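Local coordinates for ileal bile acid-binding protein (Danio rerio, PDB 3ELX), which binds bile acids such as cholate and probably serves as an intracellular lipid carrier of the fatty-acid binding protein family, at residues T95-P99 and K100-T104. Numbering follows the deposited sequence.
Sequences TISFP and KYQQT
Thr95 lays its methyl CG2 against the amide end of Gln102, 3.6 Å from NE2, while its OG1, on the other branch, reaches the CG2 methyl of Thr104 alongside; beta-branched threonines suit such extended, partly exposed strand positions. Ile96 and Gln103, whose side chains point to the opposite face from Thr95, form the antiparallel hydrogen-bonded pair. Ile96 N donates to Gln103 O at 2.8 Å, and Gln103 N returns the bond to Ile96 O at 2.9 Å. Their CB atoms meet on that face, and the buried carboxamide of Gln103 turns away, its OE1 satisfied by Ser116 of strand 111-119. These pairs belong to the beta hairpin of strands 93-97 and 102-108, two neighbours in the antiparallel barrel of the fatty-acid binding proteins. Ser97, small and polar on an exposed strand end, accepts a nearly straight bond from Gln102 NE2 to its OG (3.0 Å, 161°), which lies in the amide plane. The glutamine chain folds back at chi2 (-58°) to bring its amide over to Ser97 on the neighbouring strand; an alanine here would probably leave Ser97 OG without this donor and uncover the Thr95 methyl. Phe98 begins the turn and sends its ring the same way as that of Tyr101. The planes are 26° apart and slid past one another, so that Phe98 CB sits over the centre of the Tyr101 ring, 4.1 Å from its centroid, and Tyr101 OH over that of Phe98. Gln103 CB meets the phenylalanine edge, and Ile96 CG2 lies over the opposite face, toward the rim. Tyr101, a cholate contact in another structure of this protein, also packs edge-to-face with Phe21. Pro99, whose ring restricts phi, suits the bend where the chain reverses into Lys100, whose long polar chain suits this exposed tip.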
ATOM      1  N   THR A  95      -6.230   8.052  -2.007  1.00 10.61           N
ATOM      2  CA  THR A  95      -5.045   8.665  -1.419  1.00 10.83           C
ATOM      3  C   THR A  95      -5.105   8.466   0.085  1.00 10.80           C
ATOM      4  O   THR A  95      -6.059   8.893   0.749  1.00 10.19           O
ATOM      5  CB  THR A  95      -4.924  10.177  -1.751  1.00 11.34           C
ATOM      6  OG1 THR A  95      -4.768  10.350  -3.166  1.00 12.97           O
ATOM      7  CG2 THR A  95      -3.707  10.787  -1.050  1.00 11.29           C
ATOM      8  N   ILE A  96      -4.083   7.805   0.609  1.00 10.27           N
ATOM      9  CA  ILE A  96      -3.939   7.616   2.044  1.00 11.06           C
ATOM     10  C   ILE A  96      -2.710   8.401   2.454  1.00 10.74           C
ATOM     11  O   ILE A  96      -1.611   8.175   1.934  1.00 10.29           O
ATOM     12  CB  ILE A  96      -3.740   6.139   2.434  1.00 10.98           C
ATOM     13  CG1 ILE A  96      -4.856   5.270   1.833  1.00 12.87           C
ATOM     14  CG2 ILE A  96      -3.668   6.011   3.961  1.00 11.81           C
ATOM     15  CD1 ILE A  96      -4.711   3.778   2.137  1.00 13.61           C
ATOM     16  N   SER A  97      -2.916   9.327   3.379  1.00  9.96           N
ATOM     17  CA  SER A  97      -1.837  10.162   3.865  1.00 10.24           C
ATOM     18  C   SER A  97      -1.248   9.515   5.118  1.00 10.71           C
ATOM     19  O   SER A  97      -1.682   9.773   6.249  1.00 11.17           O
ATOM     20  CB  SER A  97      -2.338  11.591   4.117  1.00 10.59           C
ATOM     21  OG  SER A  97      -2.911  12.116   2.921  1.00 11.36           O
ATOM     22  N   PHE A  98      -0.257   8.649   4.911  1.00 10.46           N
ATOM     23  CA  PHE A  98       0.428   8.007   6.036  1.00 10.68           C
ATOM     24  C   PHE A  98       1.408   8.960   6.733  1.00 11.05           C
ATOM     25  O   PHE A  98       1.829   9.966   6.162  1.00 11.19           O
ATOM     26  CB  PHE A  98       1.216   6.784   5.560  1.00 10.84           C
ATOM     27  CG  PHE A  98       0.375   5.576   5.256  1.00 11.05           C
ATOM     28  CD1 PHE A  98      -0.005   4.707   6.268  1.00 13.39           C
ATOM     29  CD2 PHE A  98       0.014   5.277   3.946  1.00 12.74           C
ATOM     30  CE1 PHE A  98      -0.764   3.567   5.982  1.00 13.88           C
ATOM     31  CE2 PHE A  98      -0.740   4.142   3.653  1.00 13.83           C
ATOM     32  CZ  PHE A  98      -1.136   3.294   4.680  1.00 13.46           C
ATOM     33  N   PRO A  99       1.796   8.643   7.978  1.00 11.63           N
ATOM     34  CA  PRO A  99       2.806   9.460   8.644  1.00 11.77           C
ATOM     35  C   PRO A  99       4.072   9.730   7.818  1.00 12.23           C
ATOM     36  O   PRO A  99       4.528  10.877   7.753  1.00 13.30           O
ATOM     37  CB  PRO A  99       3.138   8.628   9.881  1.00 11.72           C
ATOM     38  CG  PRO A  99       1.818   8.028  10.234  1.00 11.81           C
ATOM     39  CD  PRO A  99       1.284   7.588   8.876  1.00 11.40           C
ATOM     40  N   LYS A 100       4.604   8.694   7.178  1.00 12.21           N
ATOM     41  CA  LYS A 100       5.925   8.770   6.535  1.00 12.84           C
ATOM     42  C   LYS A 100       5.905   8.977   5.018  1.00 12.10           C
ATOM     43  O   LYS A 100       6.947   9.220   4.412  1.00 12.05           O
ATOM     44  CB  LYS A 100       6.746   7.514   6.871  1.00 13.68           C
ATOM     45  CG  LYS A 100       7.420   7.574   8.247  1.00 16.29           C
ATOM     46  CD  LYS A 100       8.623   6.641   8.338  1.00 22.28           C
ATOM     47  CE  LYS A 100       8.300   5.379   9.125  1.00 24.87           C
ATOM     48  NZ  LYS A 100       8.465   5.604  10.590  1.00 26.41           N
ATOM     49  N   TYR A 101       4.737   8.868   4.396  1.00 11.40           N
ATOM     50  CA  TYR A 101       4.660   8.942   2.933  1.00 10.95           C
ATOM     51  C   TYR A 101       3.217   9.096   2.487  1.00 10.71           C
ATOM     52  O   TYR A 101       2.289   8.876   3.275  1.00 11.14           O
ATOM     53  CB  TYR A 101       5.281   7.695   2.274  1.00 11.65           C
ATOM     54  CG  TYR A 101       4.666   6.381   2.725  1.00 11.87           C
ATOM     55  CD1 TYR A 101       3.640   5.786   2.009  1.00 11.19           C
ATOM     56  CD2 TYR A 101       5.127   5.737   3.876  1.00 12.40           C
ATOM     57  CE1 TYR A 101       3.069   4.576   2.431  1.00 12.04           C
ATOM     58  CE2 TYR A 101       4.570   4.537   4.306  1.00 13.25           C
ATOM     59  CZ  TYR A 101       3.546   3.961   3.578  1.00 13.15           C
ATOM     60  OH  TYR A 101       3.005   2.765   4.013  1.00 15.64           O
ATOM     61  N   GLN A 102       3.043   9.497   1.229  1.00  9.95           N
ATOM     62  CA  GLN A 102       1.727   9.547   0.599  1.00  9.80           C
ATOM     63  C   GLN A 102       1.532   8.277  -0.197  1.00 10.46           C
ATOM     64  O   GLN A 102       2.453   7.843  -0.890  1.00 10.52           O
ATOM     65  CB  GLN A 102       1.637  10.739  -0.355  1.00  9.88           C
ATOM     66  CG  GLN A 102       1.545  12.068   0.363  1.00  9.73           C
ATOM     67  CD  GLN A 102       0.350  12.129   1.295  1.00  9.65           C
ATOM     68  OE1 GLN A 102       0.506  12.144   2.519  1.00  9.83           O
ATOM     69  NE2 GLN A 102      -0.848  12.152   0.720  1.00 10.36           N
ATOM     70  N   GLN A 103       0.350   7.676  -0.083  1.00 10.13           N
ATOM     71  CA  GLN A 103       0.047   6.445  -0.829  1.00 11.27           C
ATOM     72  C   GLN A 103      -1.108   6.699  -1.773  1.00 12.23           C
ATOM     73  O   GLN A 103      -2.149   7.168  -1.344  1.00 13.17           O
ATOM     74  CB  GLN A 103      -0.376   5.342   0.139  1.00 11.37           C
ATOM     75  CG  GLN A 103      -0.660   4.024  -0.537  1.00 12.63           C
ATOM     76  CD  GLN A 103       0.599   3.429  -1.105  1.00 14.98           C
ATOM     77  OE1 GLN A 103       1.679   3.612  -0.556  1.00 16.88           O
ATOM     78  NE2 GLN A 103       0.478   2.739  -2.232  1.00 19.12           N
ATOM     79  N   THR A 104      -0.932   6.402  -3.059  1.00 12.77           N
ATOM     80  CA  THR A 104      -2.051   6.488  -4.001  1.00 13.82           C
ATOM     81  C   THR A 104      -2.251   5.117  -4.600  1.00 14.38           C
ATOM     82  O   THR A 104      -1.283   4.445  -4.944  1.00 15.40           O
ATOM     83  CB  THR A 104      -1.821   7.503  -5.132  1.00 14.95           C
ATOM     84  OG1 THR A 104      -0.778   7.032  -5.995  1.00 19.09           O
ATOM     85  CG2 THR A 104      -1.461   8.857  -4.570  1.00 14.72           C
TER